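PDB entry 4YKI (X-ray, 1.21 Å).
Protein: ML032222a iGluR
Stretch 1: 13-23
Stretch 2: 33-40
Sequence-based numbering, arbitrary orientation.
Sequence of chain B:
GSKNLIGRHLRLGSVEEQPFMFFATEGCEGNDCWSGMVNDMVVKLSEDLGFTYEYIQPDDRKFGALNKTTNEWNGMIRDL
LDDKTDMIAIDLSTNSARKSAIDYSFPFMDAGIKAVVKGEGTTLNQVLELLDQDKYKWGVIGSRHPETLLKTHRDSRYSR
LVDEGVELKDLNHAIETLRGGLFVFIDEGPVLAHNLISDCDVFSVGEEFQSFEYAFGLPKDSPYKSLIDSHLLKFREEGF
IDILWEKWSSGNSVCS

Stretch 1, residues 13-23: GSVEEQPFMFF
Stretch 2 33-40: CWSGMVND

Gly36, at the N-cap position of a helix, sits at phi/psi 128/-179, where a CB would be jammed against the preceding carbonyl O and lie 2.6 Å from Phe20 O; the missing side chain lets the loop 19-21 press against the helix start. There the helix's free amides find acceptors: Met37 N donates to Pro19 O (3.2 Å, 174°) and Val38 N to Phe20 O (2.9 Å, 149°). A cis peptide bond precedes Pro19 (phi/psi -101/12); Phe20 is at -71/-45, and Met21 (-143/137) leads into strand 22-23. That strand runs antiparallel to strand 34-35, pairing Phe22 with Ser35 (CA-CA 5.2 Å) and Phe23 with Trp34 (CA-CA 4.9 Å). Phe22 N donates to Ser35 O (2.7 Å), and Ser35 N returns to Phe22 O (3.1 Å). Phe22 (chi1 m) and Ser35 (p) share one sheet face, Phe22 CB to Ser35 OG 3.4 Å. On the other, CB and CD1 of Phe23 (t, chi2 68°) lie over a face of Trp34 (m, chi2 86°), Phe23 CD1 to Trp34 CE2 3.4 Å, ring planes at 49°. Met21 (m, m, chi3 -136°) brings CE to 3.7 Å from Trp34 CE3 and 4.0 Å from Val38 CG1 (t), joining sheet and helix in one apolar cluster. Phe20 (m, chi2 -71°) places CE1 4.0 Å from SD of all-t Met37.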

# COMPACT_ATOMS: atom_id res chain seq x y z
N GLY B 13 -20.29 2.55 6.51
CA GLY B 13 -19.84 3.11 7.77
C GLY B 13 -18.88 4.25 7.53
O GLY B 13 -17.94 4.11 6.73
N SER B 14 -19.05 5.34 8.25
CA SER B 14 -18.13 6.46 8.17
C SER B 14 -18.33 7.39 9.36
O SER B 14 -19.33 7.28 10.10
CB SER B 14 -18.30 7.24 6.85
OG SER B 14 -17.11 7.95 6.53
N VAL B 15 -17.37 8.28 9.52
CA VAL B 15 -17.43 9.39 10.47
C VAL B 15 -16.66 10.55 9.86
O VAL B 15 -15.87 10.36 8.94
CB VAL B 15 -16.80 9.06 11.85
CG1 VAL B 15 -17.55 7.99 12.56
CG2 VAL B 15 -15.32 8.70 11.75
N GLU B 16 -16.83 11.75 10.39
CA GLU B 16 -15.97 12.86 9.97
C GLU B 16 -14.53 12.58 10.37
O GLU B 16 -14.25 12.18 11.48
CB GLU B 16 -16.42 14.18 10.57
CG GLU B 16 -15.51 15.35 10.25
CD GLU B 16 -16.23 16.66 10.49
OE1 GLU B 16 -16.41 17.03 11.66
OE2 GLU B 16 -16.71 17.26 9.52
N GLU B 17 -13.62 12.81 9.42
CA GLU B 17 -12.17 12.77 9.64
C GLU B 17 -11.54 13.55 8.48
O GLU B 17 -11.31 12.99 7.40
CB GLU B 17 -11.63 11.34 9.67
CG GLU B 17 -10.11 11.29 9.82
CD GLU B 17 -9.61 10.41 10.94
OE1 GLU B 17 -10.11 10.56 12.07
OE2 GLU B 17 -8.70 9.59 10.71
N GLN B 18 -11.29 14.82 8.68
CA GLN B 18 -10.85 15.67 7.58
C GLN B 18 -9.41 15.28 7.23
O GLN B 18 -8.61 15.01 8.11
CB GLN B 18 -10.98 17.15 7.96
CG GLN B 18 -12.44 17.49 8.27
CD GLN B 18 -12.69 18.91 8.69
OE1 GLN B 18 -11.82 19.77 8.62
NE2 GLN B 18 -13.92 19.17 9.14
N PRO B 19 -9.08 15.24 5.93
CA PRO B 19 -9.82 15.69 4.75
C PRO B 19 -10.50 14.52 4.02
O PRO B 19 -10.96 14.69 2.89
CB PRO B 19 -8.72 16.27 3.87
CG PRO B 19 -7.59 15.34 4.10
CD PRO B 19 -7.67 14.95 5.57
N PHE B 20 -10.54 13.36 4.65
CA PHE B 20 -11.17 12.18 4.08
C PHE B 20 -12.69 12.29 4.05
O PHE B 20 -13.31 11.99 3.03
CB PHE B 20 -10.70 10.96 4.86
CG PHE B 20 -9.21 10.75 4.78
CD1 PHE B 20 -8.62 10.34 3.61
CD2 PHE B 20 -8.40 11.02 5.87
CE1 PHE B 20 -7.25 10.18 3.52
CE2 PHE B 20 -7.02 10.86 5.78
CZ PHE B 20 -6.45 10.44 4.61
N MET B 21 -13.28 12.76 5.15
CA MET B 21 -14.73 12.99 5.25
C MET B 21 -14.98 14.23 6.08
O MET B 21 -14.34 14.43 7.12
CB MET B 21 -15.48 11.82 5.87
CG MET B 21 -15.64 10.62 4.97
SD MET B 21 -16.60 11.03 3.49
CE MET B 21 -17.66 9.61 3.42
N PHE B 22 -15.92 15.03 5.59
CA PHE B 22 -16.50 16.19 6.26
C PHE B 22 -17.99 15.89 6.40
O PHE B 22 -18.62 15.46 5.43
CB PHE B 22 -16.34 17.45 5.40
CG PHE B 22 -14.90 17.88 5.15
CD1 PHE B 22 -14.12 17.22 4.22
CD2 PHE B 22 -14.39 18.99 5.78
CE1 PHE B 22 -12.82 17.63 3.98
CE2 PHE B 22 -13.10 19.41 5.52
CZ PHE B 22 -12.32 18.74 4.63
N PHE B 23 -18.55 16.11 7.59
CA PHE B 23 -19.97 15.87 7.85
C PHE B 23 -20.63 17.16 8.32
O PHE B 23 -20.29 17.70 9.36
CB PHE B 23 -20.16 14.77 8.92
CG PHE B 23 -21.60 14.51 9.28
CD1 PHE B 23 -22.45 13.93 8.37
CD2 PHE B 23 -22.10 14.86 10.53
CE1 PHE B 23 -23.77 13.70 8.68
CE2 PHE B 23 -23.43 14.62 10.84
CZ PHE B 23 -24.27 14.05 9.91
N CYS B 33 -24.94 15.61 3.11
CA CYS B 33 -24.23 16.08 4.29
C CYS B 33 -22.75 15.75 4.28
O CYS B 33 -21.99 16.29 5.08
CB CYS B 33 -24.86 15.51 5.56
SG CYS B 33 -26.56 16.03 5.86
N TRP B 34 -22.34 14.87 3.37
CA TRP B 34 -20.99 14.32 3.34
C TRP B 34 -20.19 14.88 2.17
O TRP B 34 -20.74 15.06 1.08
CB TRP B 34 -21.04 12.80 3.26
CG TRP B 34 -21.64 12.15 4.47
CD1 TRP B 34 -22.97 11.92 4.71
CD2 TRP B 34 -20.93 11.65 5.60
NE1 TRP B 34 -23.12 11.31 5.92
CE2 TRP B 34 -21.89 11.12 6.49
CE3 TRP B 34 -19.58 11.57 5.95
CZ2 TRP B 34 -21.54 10.51 7.70
CZ3 TRP B 34 -19.23 10.97 7.16
CH2 TRP B 34 -20.21 10.46 8.02
N SER B 35 -18.91 15.14 2.39
CA SER B 35 -17.99 15.56 1.35
C SER B 35 -16.59 15.11 1.75
O SER B 35 -16.34 14.74 2.89
CB SER B 35 -18.05 17.07 1.13
OG SER B 35 -17.71 17.77 2.32
N GLY B 36 -15.66 15.18 0.80
CA GLY B 36 -14.27 14.88 1.07
C GLY B 36 -13.69 13.86 0.11
O GLY B 36 -14.36 13.41 -0.81
N MET B 37 -12.41 13.53 0.31
CA MET B 37 -11.73 12.57 -0.55
C MET B 37 -12.44 11.23 -0.62
O MET B 37 -12.64 10.68 -1.71
CB MET B 37 -10.29 12.38 -0.05
CG MET B 37 -9.55 11.29 -0.79
SD MET B 37 -7.84 11.22 -0.28
CE MET B 37 -7.18 9.94 -1.35
N VAL B 38 -12.81 10.68 0.53
CA VAL B 38 -13.48 9.39 0.52
C VAL B 38 -14.86 9.48 -0.13
O VAL B 38 -15.27 8.61 -0.88
CB VAL B 38 -13.54 8.77 1.94
CG1 VAL B 38 -14.48 7.58 2.01
CG2 VAL B 38 -12.13 8.34 2.36
N ASN B 39 -15.60 10.56 0.16
CA ASN B 39 -16.88 10.74 -0.50
C ASN B 39 -16.74 10.75 -2.02
O ASN B 39 -17.54 10.15 -2.72
CB ASN B 39 -17.57 12.01 -0.03
CG ASN B 39 -18.95 12.14 -0.61
OD1 ASN B 39 -19.83 11.33 -0.35
ND2 ASN B 39 -19.16 13.17 -1.42
N ASP B 40 -15.73 11.45 -2.53
CA ASP B 40 -15.51 11.49 -3.97
C ASP B 40 -15.22 10.09 -4.52
O ASP B 40 -15.66 9.75 -5.60
CB ASP B 40 -14.35 12.44 -4.33
CG ASP B 40 -14.72 13.91 -4.24
OD1 ASP B 40 -15.91 14.24 -4.10
OD2 ASP B 40 -13.78 14.72 -4.37